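Local structure of putative Lipoprotein (Shewanella oneidensis, 3U24) at residues I33-Q38 and K72-K77; A128-E133 and D139-S144; V269-V274 and M497-Q502; E332-N335 and I339-L342. The protein is of unknown function, but carries zinc and calcium ions and belongs to a metallopeptidase-like family, so it is possibly a zinc-dependent hydrolase. One frame throughout, in Å; residues are numbered along the deposited sequence.

Contact 1 of 4, residues I33-Q38 and K72-K77. With ZN (zinc ion), chain H; EDO (1,2-ethanediol), chain X.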
loop_
_atom_site.group_PDB
_atom_site.type_symbol
_atom_site.label_atom_id
_atom_site.label_comp_id
_atom_site.label_asym_id
_atom_site.label_seq_id
_atom_site.Cartn_x
_atom_site.Cartn_y
_atom_site.Cartn_z
ATOM N N ILE A 33 -16.700 13.503 -8.209
ATOM C CA ILE A 33 -16.424 13.182 -6.814
ATOM C C ILE A 33 -17.700 13.351 -5.987
ATOM O O ILE A 33 -18.052 12.470 -5.204
ATOM C CB ILE A 33 -15.258 14.043 -6.256
ATOM C CG1 ILE A 33 -13.933 13.669 -6.968
ATOM C CG2 ILE A 33 -15.137 13.930 -4.731
ATOM C CD1 ILE A 33 -13.679 12.177 -6.980
ATOM N N ASP A 34 -18.431 14.443 -6.177
ATOM C CA ASP A 34 -19.711 14.544 -5.497
ATOM C C ASP A 34 -20.647 13.357 -5.758
ATOM O O ASP A 34 -21.245 12.834 -4.817
ATOM C CB ASP A 34 -20.392 15.842 -5.827
ATOM C CG ASP A 34 -19.710 17.038 -5.164
ATOM O OD1 ASP A 34 -18.904 16.828 -4.215
ATOM O OD2 ASP A 34 -19.993 18.182 -5.598
ATOM N N ASP A 35 -20.726 12.902 -7.007
ATOM C CA ASP A 35 -21.564 11.786 -7.326
ATOM C C ASP A 35 -21.025 10.504 -6.753
ATOM O O ASP A 35 -21.801 9.660 -6.370
ATOM C CB ASP A 35 -21.718 11.624 -8.836
ATOM C CG ASP A 35 -22.522 12.748 -9.448
ATOM O OD1 ASP A 35 -23.212 13.424 -8.666
ATOM O OD2 ASP A 35 -22.460 12.970 -10.692
ATOM N N LEU A 36 -19.707 10.352 -6.699
ATOM C CA LEU A 36 -19.120 9.148 -6.143
ATOM C C LEU A 36 -19.495 9.060 -4.684
ATOM O O LEU A 36 -19.859 8.006 -4.236
ATOM C CB LEU A 36 -17.604 9.102 -6.320
ATOM C CG LEU A 36 -16.915 7.807 -5.923
ATOM C CD1 LEU A 36 -17.426 6.631 -6.732
ATOM C CD2 LEU A 36 -15.391 7.980 -6.002
ATOM N N TRP A 37 -19.458 10.175 -3.968
ATOM C CA TRP A 37 -19.790 10.171 -2.561
ATOM C C TRP A 37 -21.266 9.961 -2.248
ATOM O O TRP A 37 -21.603 9.389 -1.196
ATOM C CB TRP A 37 -19.321 11.437 -1.895
ATOM C CG TRP A 37 -17.838 11.692 -1.876
ATOM C CD1 TRP A 37 -17.242 12.910 -1.655
ATOM C CD2 TRP A 37 -16.729 10.748 -2.061
ATOM N NE1 TRP A 37 -15.891 12.788 -1.663
ATOM C CE2 TRP A 37 -15.518 11.524 -1.905
ATOM C CE3 TRP A 37 -16.621 9.384 -2.312
ATOM C CZ2 TRP A 37 -14.259 10.967 -2.036
ATOM C CZ3 TRP A 37 -15.334 8.816 -2.428
ATOM C CH2 TRP A 37 -14.186 9.596 -2.294
ATOM N N GLN A 38 -22.131 10.379 -3.150
ATOM C CA GLN A 38 -23.564 10.109 -3.064
ATOM C C GLN A 38 -23.857 8.631 -3.270
ATOM O O GLN A 38 -24.744 8.110 -2.642
ATOM C CB GLN A 38 -24.307 10.966 -4.102
ATOM C CG GLN A 38 -25.777 10.651 -4.332
ATOM C CD GLN A 38 -26.455 11.702 -5.247
ATOM O OE1 GLN A 38 -26.539 11.523 -6.480
ATOM N NE2 GLN A 38 -26.899 12.827 -4.648
ATOM N N LYS A 72 -21.732 3.639 -16.046
ATOM C CA LYS A 72 -22.259 3.996 -17.367
ATOM C C LYS A 72 -22.511 5.491 -17.540
ATOM O O LYS A 72 -22.123 6.040 -18.560
ATOM C CB LYS A 72 -23.525 3.192 -17.705
ATOM N N ALA A 73 -23.143 6.157 -16.575
ATOM C CA ALA A 73 -23.455 7.578 -16.734
ATOM C C ALA A 73 -22.185 8.441 -16.657
ATOM O O ALA A 73 -22.084 9.458 -17.367
ATOM C CB ALA A 73 -24.478 8.065 -15.687
ATOM N N GLN A 74 -21.232 8.081 -15.797
ATOM C CA GLN A 74 -20.040 8.928 -15.650
ATOM C C GLN A 74 -19.124 8.710 -16.825
ATOM O O GLN A 74 -18.540 9.669 -17.361
ATOM C CB GLN A 74 -19.306 8.696 -14.365
ATOM C CG GLN A 74 -20.139 8.964 -13.129
ATOM C CD GLN A 74 -20.578 10.409 -12.993
ATOM O OE1 GLN A 74 -19.872 11.329 -13.420
ATOM N NE2 GLN A 74 -21.748 10.605 -12.410
ATOM N N GLN A 75 -19.021 7.471 -17.275
ATOM C CA GLN A 75 -18.287 7.231 -18.522
ATOM C C GLN A 75 -18.830 8.040 -19.688
ATOM O O GLN A 75 -18.044 8.570 -20.466
ATOM C CB GLN A 75 -18.308 5.762 -18.919
ATOM C CG GLN A 75 -17.210 4.973 -18.242
ATOM C CD GLN A 75 -17.357 3.477 -18.454
ATOM O OE1 GLN A 75 -18.448 2.960 -18.823
ATOM N NE2 GLN A 75 -16.267 2.772 -18.238
ATOM N N ALA A 76 -20.154 8.158 -19.808
ATOM C CA ALA A 76 -20.724 8.894 -20.957
ATOM C C ALA A 76 -20.446 10.405 -20.816
ATOM O O ALA A 76 -20.204 11.069 -21.812
ATOM C CB ALA A 76 -22.215 8.612 -21.163
ATOM N N LYS A 77 -20.409 10.914 -19.584
ATOM C CA LYS A 77 -20.004 12.297 -19.335
ATOM C C LYS A 77 -18.517 12.522 -19.666
ATOM O O LYS A 77 -18.154 13.541 -20.268
ATOM C CB LYS A 77 -20.258 12.683 -17.885
ATOM C CG LYS A 77 -21.723 12.871 -17.541
ATOM C CD LYS A 77 -21.899 13.117 -16.038
ATOM C CE LYS A 77 -23.317 13.570 -15.688
ATOM N NZ LYS A 77 -23.473 13.713 -14.212
HETATM ZN ZN ZN H . -24.718 15.070 -9.190
HETATM C C1 EDO X . -26.658 8.946 0.741
HETATM O O1 EDO X . -27.126 8.159 -0.352
HETATM C C2 EDO X . -25.639 9.942 0.221
HETATM O O2 EDO X . -26.026 11.250 0.667
HETATM O O HOH W 1 -20.307 13.882 -12.725
HETATM O O HOH W 2 -24.370 15.345 -11.702
HETATM O O HOH W 3 -22.750 16.317 -9.359
#

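Contact 2 of 4, residues A128-E133 and D139-S144. With ZN (zinc ion), chain B.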
loop_
_atom_site.group_PDB
_atom_site.type_symbol
_atom_site.label_atom_id
_atom_site.label_comp_id
_atom_site.label_asym_id
_atom_site.label_seq_id
_atom_site.Cartn_x
_atom_site.Cartn_y
_atom_site.Cartn_z
ATOM N N ALA A 128 -15.617 2.182 13.184
ATOM C CA ALA A 128 -14.369 2.631 13.840
ATOM C C ALA A 128 -13.955 4.006 13.322
ATOM O O ALA A 128 -13.546 4.847 14.109
ATOM C CB ALA A 128 -13.238 1.596 13.665
ATOM N N GLN A 129 -14.098 4.253 12.017
ATOM C CA GLN A 129 -13.768 5.569 11.467
ATOM C C GLN A 129 -14.625 6.666 12.061
ATOM O O GLN A 129 -14.161 7.788 12.164
ATOM C CB GLN A 129 -13.992 5.695 9.962
ATOM C CG GLN A 129 -13.127 4.830 9.089
ATOM C CD GLN A 129 -11.661 5.239 9.047
ATOM O OE1 GLN A 129 -11.306 6.375 8.700
ATOM N NE2 GLN A 129 -10.799 4.281 9.342
ATOM N N ILE A 130 -15.892 6.398 12.343
ATOM C CA ILE A 130 -16.746 7.431 12.933
ATOM C C ILE A 130 -16.336 7.635 14.400
ATOM O O ILE A 130 -16.060 8.742 14.815
ATOM C CB ILE A 130 -18.228 7.070 12.822
ATOM C CG1 ILE A 130 -18.684 7.121 11.344
ATOM C CG2 ILE A 130 -19.065 8.022 13.644
ATOM C CD1 ILE A 130 -19.872 6.226 10.965
ATOM N N ILE A 131 -16.232 6.541 15.150
ATOM C CA ILE A 131 -16.091 6.585 16.597
ATOM C C ILE A 131 -14.724 7.119 17.034
ATOM O O ILE A 131 -14.619 7.915 17.971
ATOM C CB ILE A 131 -16.302 5.164 17.199
ATOM C CG1 ILE A 131 -17.765 4.704 16.986
ATOM C CG2 ILE A 131 -15.950 5.126 18.704
ATOM C CD1 ILE A 131 -17.988 3.197 17.168
ATOM N N ASN A 132 -13.690 6.703 16.325
ATOM C CA ASN A 132 -12.335 6.969 16.742
ATOM C C ASN A 132 -11.790 8.381 16.441
ATOM O O ASN A 132 -10.659 8.649 16.782
ATOM C CB ASN A 132 -11.402 5.860 16.235
ATOM C CG ASN A 132 -11.720 4.507 16.854
ATOM O OD1 ASN A 132 -12.415 4.414 17.852
ATOM N ND2 ASN A 132 -11.199 3.458 16.269
ATOM N N GLU A 133 -12.604 9.280 15.906
ATOM C CA GLU A 133 -12.300 10.728 15.872
ATOM C C GLU A 133 -12.689 11.436 17.164
ATOM O O GLU A 133 -13.792 12.052 17.304
ATOM C CB GLU A 133 -13.003 11.397 14.743
ATOM C CG GLU A 133 -12.622 10.752 13.467
ATOM C CD GLU A 133 -13.078 11.536 12.283
ATOM O OE1 GLU A 133 -14.067 12.303 12.385
ATOM O OE2 GLU A 133 -12.415 11.346 11.235
ATOM N N ASP A 139 -21.749 13.805 20.441
ATOM C CA ASP A 139 -23.149 13.622 20.123
ATOM C C ASP A 139 -23.362 13.461 18.601
ATOM O O ASP A 139 -24.170 12.659 18.209
ATOM C CB ASP A 139 -24.007 14.746 20.723
ATOM C CG ASP A 139 -24.047 14.715 22.295
ATOM O OD1 ASP A 139 -23.276 13.951 22.958
ATOM O OD2 ASP A 139 -24.860 15.486 22.892
ATOM N N ASP A 140 -22.629 14.171 17.753
ATOM C CA ASP A 140 -22.770 13.960 16.311
ATOM C C ASP A 140 -22.260 12.579 15.907
ATOM O O ASP A 140 -22.915 11.877 15.146
ATOM C CB ASP A 140 -22.007 14.993 15.467
ATOM C CG ASP A 140 -22.483 16.433 15.690
ATOM O OD1 ASP A 140 -23.433 16.654 16.476
ATOM O OD2 ASP A 140 -21.865 17.362 15.093
ATOM N N ARG A 141 -21.092 12.193 16.406
ATOM C CA ARG A 141 -20.603 10.845 16.160
ATOM C C ARG A 141 -21.600 9.761 16.604
ATOM O O ARG A 141 -21.881 8.865 15.857
ATOM C CB ARG A 141 -19.307 10.611 16.907
ATOM C CG ARG A 141 -18.057 11.159 16.237
ATOM C CD ARG A 141 -16.834 10.807 17.087
ATOM N NE ARG A 141 -16.653 11.761 18.172
ATOM C CZ ARG A 141 -16.038 11.515 19.327
ATOM N NH1 ARG A 141 -15.584 10.322 19.606
ATOM N NH2 ARG A 141 -15.917 12.468 20.214
ATOM N N LEU A 142 -22.116 9.854 17.822
ATOM C CA LEU A 142 -23.036 8.823 18.360
ATOM C C LEU A 142 -24.365 8.773 17.608
ATOM O O LEU A 142 -24.932 7.715 17.446
ATOM C CB LEU A 142 -23.283 9.030 19.857
ATOM C CG LEU A 142 -21.988 8.836 20.653
ATOM C CD1 LEU A 142 -22.194 9.239 22.100
ATOM C CD2 LEU A 142 -21.488 7.402 20.570
ATOM N N ARG A 143 -24.855 9.919 17.159
ATOM C CA ARG A 143 -26.072 9.943 16.365
ATOM C C ARG A 143 -25.826 9.302 15.007
ATOM O O ARG A 143 -26.725 8.648 14.471
ATOM C CB ARG A 143 -26.609 11.351 16.193
ATOM C CG ARG A 143 -27.279 11.858 17.460
ATOM C CD ARG A 143 -27.752 13.317 17.401
ATOM N NE ARG A 143 -28.476 13.627 18.633
ATOM C CZ ARG A 143 -28.202 14.642 19.460
ATOM N NH1 ARG A 143 -27.256 15.525 19.194
ATOM N NH2 ARG A 143 -28.912 14.796 20.562
ATOM N N SER A 144 -24.620 9.484 14.453
ATOM C CA SER A 144 -24.263 8.796 13.211
ATOM C C SER A 144 -24.250 7.277 13.414
ATOM O O SER A 144 -24.799 6.510 12.599
ATOM C CB SER A 144 -22.915 9.289 12.646
ATOM O OG SER A 144 -23.080 10.603 12.119
HETATM ZN ZN ZN B . -13.099 12.623 9.660
HETATM O O HOH W 4 -14.002 14.509 10.544
HETATM O O HOH W 5 -12.757 10.818 9.018
HETATM O O HOH W 6 -12.482 14.922 9.025
#

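Contact 3 of 4, residues V269-V274 and M497-Q502. With ZN (zinc ion), chain L; CA (calcium ion), chain T.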
loop_
_atom_site.group_PDB
_atom_site.type_symbol
_atom_site.label_atom_id
_atom_site.label_comp_id
_atom_site.label_asym_id
_atom_site.label_seq_id
_atom_site.Cartn_x
_atom_site.Cartn_y
_atom_site.Cartn_z
ATOM N N VAL A 269 15.318 -12.219 -14.441
ATOM C CA VAL A 269 16.649 -11.779 -14.870
ATOM C C VAL A 269 17.329 -10.893 -13.795
ATOM O O VAL A 269 18.488 -11.100 -13.452
ATOM C CB VAL A 269 16.597 -11.089 -16.272
ATOM C CG1 VAL A 269 17.926 -10.405 -16.615
ATOM C CG2 VAL A 269 16.212 -12.119 -17.372
ATOM N N ASP A 270 16.609 -9.942 -13.220
ATOM C CA ASP A 270 17.221 -9.093 -12.208
ATOM C C ASP A 270 17.704 -9.905 -10.993
ATOM O O ASP A 270 18.766 -9.636 -10.451
ATOM C CB ASP A 270 16.282 -7.956 -11.741
ATOM C CG ASP A 270 16.426 -6.675 -12.543
ATOM O OD1 ASP A 270 17.502 -6.380 -13.152
ATOM O OD2 ASP A 270 15.423 -5.925 -12.546
ATOM N N LYS A 271 16.922 -10.889 -10.581
ATOM C CA LYS A 271 17.308 -11.759 -9.461
ATOM C C LYS A 271 18.673 -12.358 -9.714
ATOM O O LYS A 271 19.550 -12.253 -8.896
ATOM C CB LYS A 271 16.270 -12.859 -9.201
ATOM C CG LYS A 271 16.641 -13.814 -8.068
ATOM C CD LYS A 271 15.654 -14.965 -7.896
ATOM C CE LYS A 271 15.720 -16.021 -9.002
ATOM N NZ LYS A 271 16.837 -17.005 -8.926
ATOM N N ASP A 272 18.867 -12.921 -10.886
ATOM C CA ASP A 272 20.177 -13.473 -11.237
ATOM C C ASP A 272 21.303 -12.440 -11.262
ATOM O O ASP A 272 22.370 -12.714 -10.724
ATOM C CB ASP A 272 20.125 -14.258 -12.569
ATOM C CG ASP A 272 19.204 -15.495 -12.495
ATOM O OD1 ASP A 272 19.005 -16.035 -11.383
ATOM O OD2 ASP A 272 18.695 -15.954 -13.549
ATOM N N ARG A 273 21.067 -11.289 -11.880
ATOM C CA ARG A 273 22.082 -10.233 -11.955
ATOM C C ARG A 273 22.495 -9.796 -10.532
ATOM O O ARG A 273 23.687 -9.725 -10.213
ATOM C CB ARG A 273 21.568 -9.013 -12.777
ATOM C CG ARG A 273 22.434 -7.731 -12.673
ATOM C CD ARG A 273 21.855 -6.427 -13.289
ATOM N NE ARG A 273 20.693 -5.870 -12.556
ATOM C CZ ARG A 273 20.739 -5.175 -11.418
ATOM N NH1 ARG A 273 19.585 -4.775 -10.875
ATOM N NH2 ARG A 273 21.911 -4.891 -10.830
ATOM N N VAL A 274 21.500 -9.544 -9.679
ATOM C CA VAL A 274 21.733 -9.058 -8.313
ATOM C C VAL A 274 22.529 -10.093 -7.493
ATOM O O VAL A 274 23.566 -9.757 -6.943
ATOM C CB VAL A 274 20.417 -8.626 -7.597
ATOM C CG1 VAL A 274 20.649 -8.476 -6.095
ATOM C CG2 VAL A 274 19.850 -7.320 -8.200
HETATM N N MSE A 497 13.502 -17.309 1.506
HETATM C CA MSE A 497 14.618 -17.548 2.439
HETATM C C MSE A 497 15.921 -17.826 1.707
HETATM O O MSE A 497 16.948 -17.299 2.083
HETATM C CB MSE A 497 14.297 -18.705 3.375
HETATM C CG MSE A 497 13.123 -18.450 4.317
HETATM SE SE MSE A 497 12.951 -19.869 5.732
HETATM C CE MSE A 497 14.821 -19.994 6.269
ATOM N N ASP A 498 15.879 -18.651 0.669
ATOM C CA ASP A 498 17.107 -19.088 -0.015
ATOM C C ASP A 498 17.564 -18.133 -1.129
ATOM O O ASP A 498 18.760 -18.013 -1.372
ATOM C CB ASP A 498 16.923 -20.486 -0.602
ATOM C CG ASP A 498 16.594 -21.534 0.462
ATOM O OD1 ASP A 498 16.863 -21.326 1.672
ATOM O OD2 ASP A 498 16.064 -22.590 0.085
ATOM N N GLU A 499 16.621 -17.479 -1.805
ATOM C CA GLU A 499 16.949 -16.571 -2.916
ATOM C C GLU A 499 17.046 -15.131 -2.426
ATOM O O GLU A 499 17.914 -14.421 -2.874
ATOM C CB GLU A 499 15.937 -16.675 -4.072
ATOM C CG GLU A 499 15.765 -18.081 -4.666
ATOM C CD GLU A 499 17.050 -18.674 -5.249
ATOM O OE1 GLU A 499 17.802 -17.956 -5.939
ATOM O OE2 GLU A 499 17.325 -19.871 -5.018
ATOM N N ALA A 500 16.181 -14.740 -1.487
ATOM C CA ALA A 500 16.126 -13.380 -0.939
ATOM C C ALA A 500 16.688 -13.249 0.464
ATOM O O ALA A 500 16.593 -12.181 1.040
ATOM C CB ALA A 500 14.689 -12.879 -0.927
ATOM N N PHE A 501 17.209 -14.338 1.033
ATOM C CA PHE A 501 17.918 -14.297 2.319
ATOM C C PHE A 501 17.092 -13.734 3.471
ATOM O O PHE A 501 17.629 -13.103 4.371
ATOM C CB PHE A 501 19.261 -13.557 2.167
ATOM C CG PHE A 501 20.020 -13.989 0.951
ATOM C CD1 PHE A 501 20.515 -15.281 0.860
ATOM C CD2 PHE A 501 20.175 -13.147 -0.129
ATOM C CE1 PHE A 501 21.188 -15.708 -0.277
ATOM C CE2 PHE A 501 20.832 -13.569 -1.270
ATOM C CZ PHE A 501 21.338 -14.850 -1.346
ATOM N N GLN A 502 15.790 -13.999 3.449
ATOM C CA GLN A 502 14.905 -13.622 4.557
ATOM C C GLN A 502 14.746 -14.702 5.655
ATOM O O GLN A 502 15.017 -15.894 5.453
ATOM C CB GLN A 502 13.528 -13.217 4.009
ATOM C CG GLN A 502 13.575 -11.842 3.369
ATOM C CD GLN A 502 12.346 -11.487 2.617
ATOM O OE1 GLN A 502 11.241 -11.935 2.911
ATOM N NE2 GLN A 502 12.528 -10.650 1.625
HETATM ZN ZN ZN L . 17.482 -17.717 -12.643
HETATM CA CA CA T . 16.267 -22.956 3.208
HETATM O O HOH W 7 18.336 -18.376 -11.131
HETATM O O HOH W 8 16.102 -24.657 1.390
HETATM O O HOH W 9 15.690 -18.601 -13.740
HETATM O O HOH W 10 16.289 -16.786 -11.839
HETATM O O HOH W 11 18.271 -23.801 2.703
#

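Contact 4 of 4, residues E332-N335 and I339-L342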
loop_
_atom_site.group_PDB
_atom_site.type_symbol
_atom_site.label_atom_id
_atom_site.label_comp_id
_atom_site.label_asym_id
_atom_site.label_seq_id
_atom_site.Cartn_x
_atom_site.Cartn_y
_atom_site.Cartn_z
ATOM N N GLU A 332 22.234 17.072 2.981
ATOM C CA GLU A 332 23.528 17.622 2.576
ATOM C C GLU A 332 24.014 16.882 1.341
ATOM O O GLU A 332 24.444 17.491 0.376
ATOM C CB GLU A 332 24.549 17.545 3.727
ATOM C CG GLU A 332 25.979 17.927 3.357
ATOM C CD GLU A 332 27.045 17.625 4.440
ATOM O OE1 GLU A 332 26.902 16.669 5.267
ATOM O OE2 GLU A 332 28.074 18.345 4.433
ATOM N N PHE A 333 23.925 15.567 1.357
ATOM C CA PHE A 333 24.401 14.811 0.225
ATOM C C PHE A 333 23.605 15.156 -1.066
ATOM O O PHE A 333 24.191 15.360 -2.108
ATOM C CB PHE A 333 24.416 13.319 0.540
ATOM C CG PHE A 333 24.839 12.485 -0.608
ATOM C CD1 PHE A 333 23.917 12.126 -1.590
ATOM C CD2 PHE A 333 26.168 12.084 -0.747
ATOM C CE1 PHE A 333 24.305 11.392 -2.691
ATOM C CE2 PHE A 333 26.553 11.323 -1.854
ATOM C CZ PHE A 333 25.612 10.980 -2.827
ATOM N N VAL A 334 22.291 15.253 -0.988
ATOM C CA VAL A 334 21.485 15.557 -2.152
ATOM C C VAL A 334 21.797 16.933 -2.710
ATOM O O VAL A 334 21.904 17.103 -3.930
ATOM C CB VAL A 334 19.996 15.488 -1.843
ATOM C CG1 VAL A 334 19.203 16.172 -2.943
ATOM C CG2 VAL A 334 19.595 14.029 -1.684
ATOM N N ASN A 335 21.999 17.895 -1.817
ATOM C CA ASN A 335 22.437 19.219 -2.238
ATOM C C ASN A 335 23.810 19.229 -2.856
ATOM O O ASN A 335 23.989 19.799 -3.908
ATOM C CB ASN A 335 22.372 20.204 -1.073
ATOM C CG ASN A 335 20.944 20.467 -0.650
ATOM O OD1 ASN A 335 20.036 20.360 -1.472
ATOM N ND2 ASN A 335 20.734 20.797 0.612
ATOM N N ILE A 339 21.160 16.372 -6.822
ATOM C CA ILE A 339 20.245 15.333 -7.197
ATOM C C ILE A 339 18.812 15.893 -7.419
ATOM O O ILE A 339 18.158 15.557 -8.391
ATOM C CB ILE A 339 20.330 14.261 -6.130
ATOM C CG1 ILE A 339 21.698 13.568 -6.299
ATOM C CG2 ILE A 339 19.131 13.317 -6.209
ATOM C CD1 ILE A 339 21.961 12.440 -5.319
ATOM N N VAL A 340 18.363 16.789 -6.552
ATOM C CA VAL A 340 17.013 17.350 -6.651
ATOM C C VAL A 340 16.939 18.560 -5.719
ATOM O O VAL A 340 17.537 18.544 -4.674
ATOM C CB VAL A 340 15.948 16.281 -6.263
ATOM C CG1 VAL A 340 15.971 16.038 -4.770
ATOM C CG2 VAL A 340 14.569 16.683 -6.715
ATOM N N THR A 341 16.245 19.619 -6.094
ATOM C CA THR A 341 16.100 20.777 -5.209
ATOM C C THR A 341 15.277 20.392 -3.983
ATOM O O THR A 341 14.166 19.897 -4.112
ATOM C CB THR A 341 15.397 21.962 -5.914
ATOM O OG1 THR A 341 16.098 22.299 -7.115
ATOM C CG2 THR A 341 15.305 23.233 -4.978
ATOM N N LEU A 342 15.818 20.637 -2.809
ATOM C CA LEU A 342 15.085 20.517 -1.557
ATOM C C LEU A 342 14.836 21.903 -0.950
ATOM O O LEU A 342 15.679 22.754 -1.059
ATOM C CB LEU A 342 15.913 19.690 -0.574
ATOM C CG LEU A 342 16.245 18.282 -1.024
ATOM C CD1 LEU A 342 17.249 17.672 -0.046
ATOM C CD2 LEU A 342 14.955 17.468 -1.141
HETATM O O HOH W 12 18.045 22.052 0.996
#

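Contact 1 of 4, residues I33-Q38 and K72-K77
Asp35 OD2 is the atom on which this contact turns, with Gln74, Lys77 and two waters gathered around it. The shortest bond to Asp35 OD2 comes from Gln74 NE2, at 3.0 Å with an N-H...O angle of 139°, noticeably bent. The amide nitrogen arrives on the anti side of the carboxylate, somewhat out of its plane, and the two flat groups are twisted 59° against each other. Gln74 gets there by folding at chi2 (-63°), which swings its amide across to helix 25-39, where its side chain also lies on Phe28 and Phe32. Lys77 comes from the next turn of helix 61-79 with its chain extended beyond CG. Its NZ stops 3.7 Å from Asp35 OD2, a long salt bridge. Waters fill in the rest. Water 1 donates to both Asp35 OD2 and Gln74 OE1, the latter at 2.7 Å, so it closes a small ring with the amide. Water 2 donates to Asp35 OD2 at 3.2 Å, makes a weak bond with Lys77 NZ, and is also a zinc ligand. The metal sits on the other oxygen: Asp35 OD1 binds zinc at 2.3 Å, and water 3 is a further ligand. The work of the carboxylate is therefore divided, one oxygen for the metal and the other for the neighbouring helix. With a cation on each oxygen and an amide donor besides, Asp35 is very probably ionised, and water 2 of the zinc adds a weak polar link between two helices whose backbones do not touch here.

Contact 2 of 4, residues A128-E133 and D139-S144
Arg141 supplies the polar part of this contact, reaching back from helix 138-148 to the end of helix 124-131. Its NH1 donates to Ile131 O at 3.1 Å with an N-H...O angle of 143°, and the carbonyl oxygen lies near the guanidinium edge. Glu133 O sits differently, 2.9 Å above the guanidinium plane and toward its rim; it is near NE, but the angle is too poor for a hydrogen bond. The bend at chi3 (-83°) sets one face over Glu133 O and turns the NH1 edge to Ile131 O, and NH2 goes on to bond Ala136 O in the connecting turn. Arg141 CD makes a close CH...O approach to Ile130 O, at 3.2 Å.

Apolar contact is lighter. Ile130 CG2 rests against Arg141 CB and Ser144 CB, each at 4.2 Å. Val145 and Leu45 also pack on Ile130.

Metal binding is the third kind. Glu133, extended beyond CG, binds zinc through OE2 at 2.1 Å. Three waters and His50 NE2 complete the site, and water 4 also donates to Glu133 OE1 at 2.9 Å.

Taken together this is a helical hairpin of consecutive helices 124-131 and 138-148, its arginine bonding the last carbonyl of the first helix and one in the turn, beside a surface zinc site shared by a glutamate two residues past that helix and a histidine far off in sequence.

Contact 3 of 4, residues V269-V274 and M497-Q502
Lys271 crosses from helix 260-289 to meet Glu499 near the end of helix 489-499. From a CB that faces the other segment, CG continues anti to the backbone N (chi1 179°). CD then passes alongside the glutamate, with Lys271 CD 4.2 Å from Glu499 CB. From there the chain curls, and the bends at chi3 and chi4 keep CE no nearer to OE1 than CD while bringing NZ in to it. Lys271 NZ donates to Glu499 OE1 at 3.3 Å, a salt bridge in which the ammonium comes from above the carboxylate, 55° out of its plane. Lys271 NZ also makes a weak charged bond to Asp272 OD1 of its own helix at 3.4 Å, and donates to water 7.

Each acid has further partners. Glu499, folded at chi2 (-60°), presents an OE1 that also takes a hydrogen bond from Gln275 and a salt bridge from Lys299, so this one oxygen is shared by three donors. Asp272 holds zinc with both oxygens, OD2 at 2.3 Å and OD1 at 2.6 Å, and water 7 is a ligand of that metal. The two acids would repel one another, and the ammonium lying between them should offset that. Just before Glu499, Asp498 faces another way and binds calcium through OD1 at 2.3 Å.

The chain leaves the helix soon after, Phe501 taking a positive phi. The arrangement is a salt-bridge network of Lys271, Asp272 and Glu499, joining a long helix to the C-terminal end of one more than 200 residues on, with zinc at its Asp272 end and calcium nearby on Asp498.

Contact 4 of 4, residues E332-N335 and I339-L342
Val334 places CG1 anti to its backbone N (chi1 164°), which sends that methyl into the bend of the chain that follows, while Val340, with chi1 73°, turns its own CG1 back to meet it. Val334 CG1 and Val340 CG1 touch at 3.7 Å. Leu342 CD1 closes on the same Val334 CG1 from further along the loop, at 3.8 Å, and Ile339 CB lies against it as well, so three residues touch one methyl; closest to Val334 CG1 is Val340 O, at 3.4 Å. Phe333, one position earlier, brings ring atom CE1 to 3.7 Å from Ile339 CD1, obliquely; the ring also meets Tyr454 edge-to-face.

The backbone is tied at the same place. Ile339 N donates to Val334 O at 3.1 Å, nearly straight at 169° and in the carbonyl plane. Nearby, water 12 bridges the segments, accepting from Asn335 ND2 at 3.0 Å and donating to Leu342 O.

Met449 of helix 435-451 packs on Phe333, Val334 and Ile339, and Tyr420 on Val340. This is a helix C-terminus closed by a six-to-one backbone bond, the departing chain folding back over the last turn of helix 319-337 before strand 349-352.

Overall arrangement
The four contacts fall into two pairs along a largely helical chain. Contacts 1 and 2 come first, in series, with centres about 27 Å apart, on helices 25-39, 61-79, 124-131 and 138-148. Contacts 3 and 4 have centres about 31 Å apart, contact 4 nested inside the long loop closed by contact 3. The centre of contact 3 is about 45 and 48 Å from those of contacts 1 and 2, across the chain's centre from both. No two contacts touch: each ties a separate local part of one helical chain. The metal ions of contacts 1 to 3 are distinct from the three-residue zinc site, whose His414 and Glu439 lie on helices that pack against contact 4.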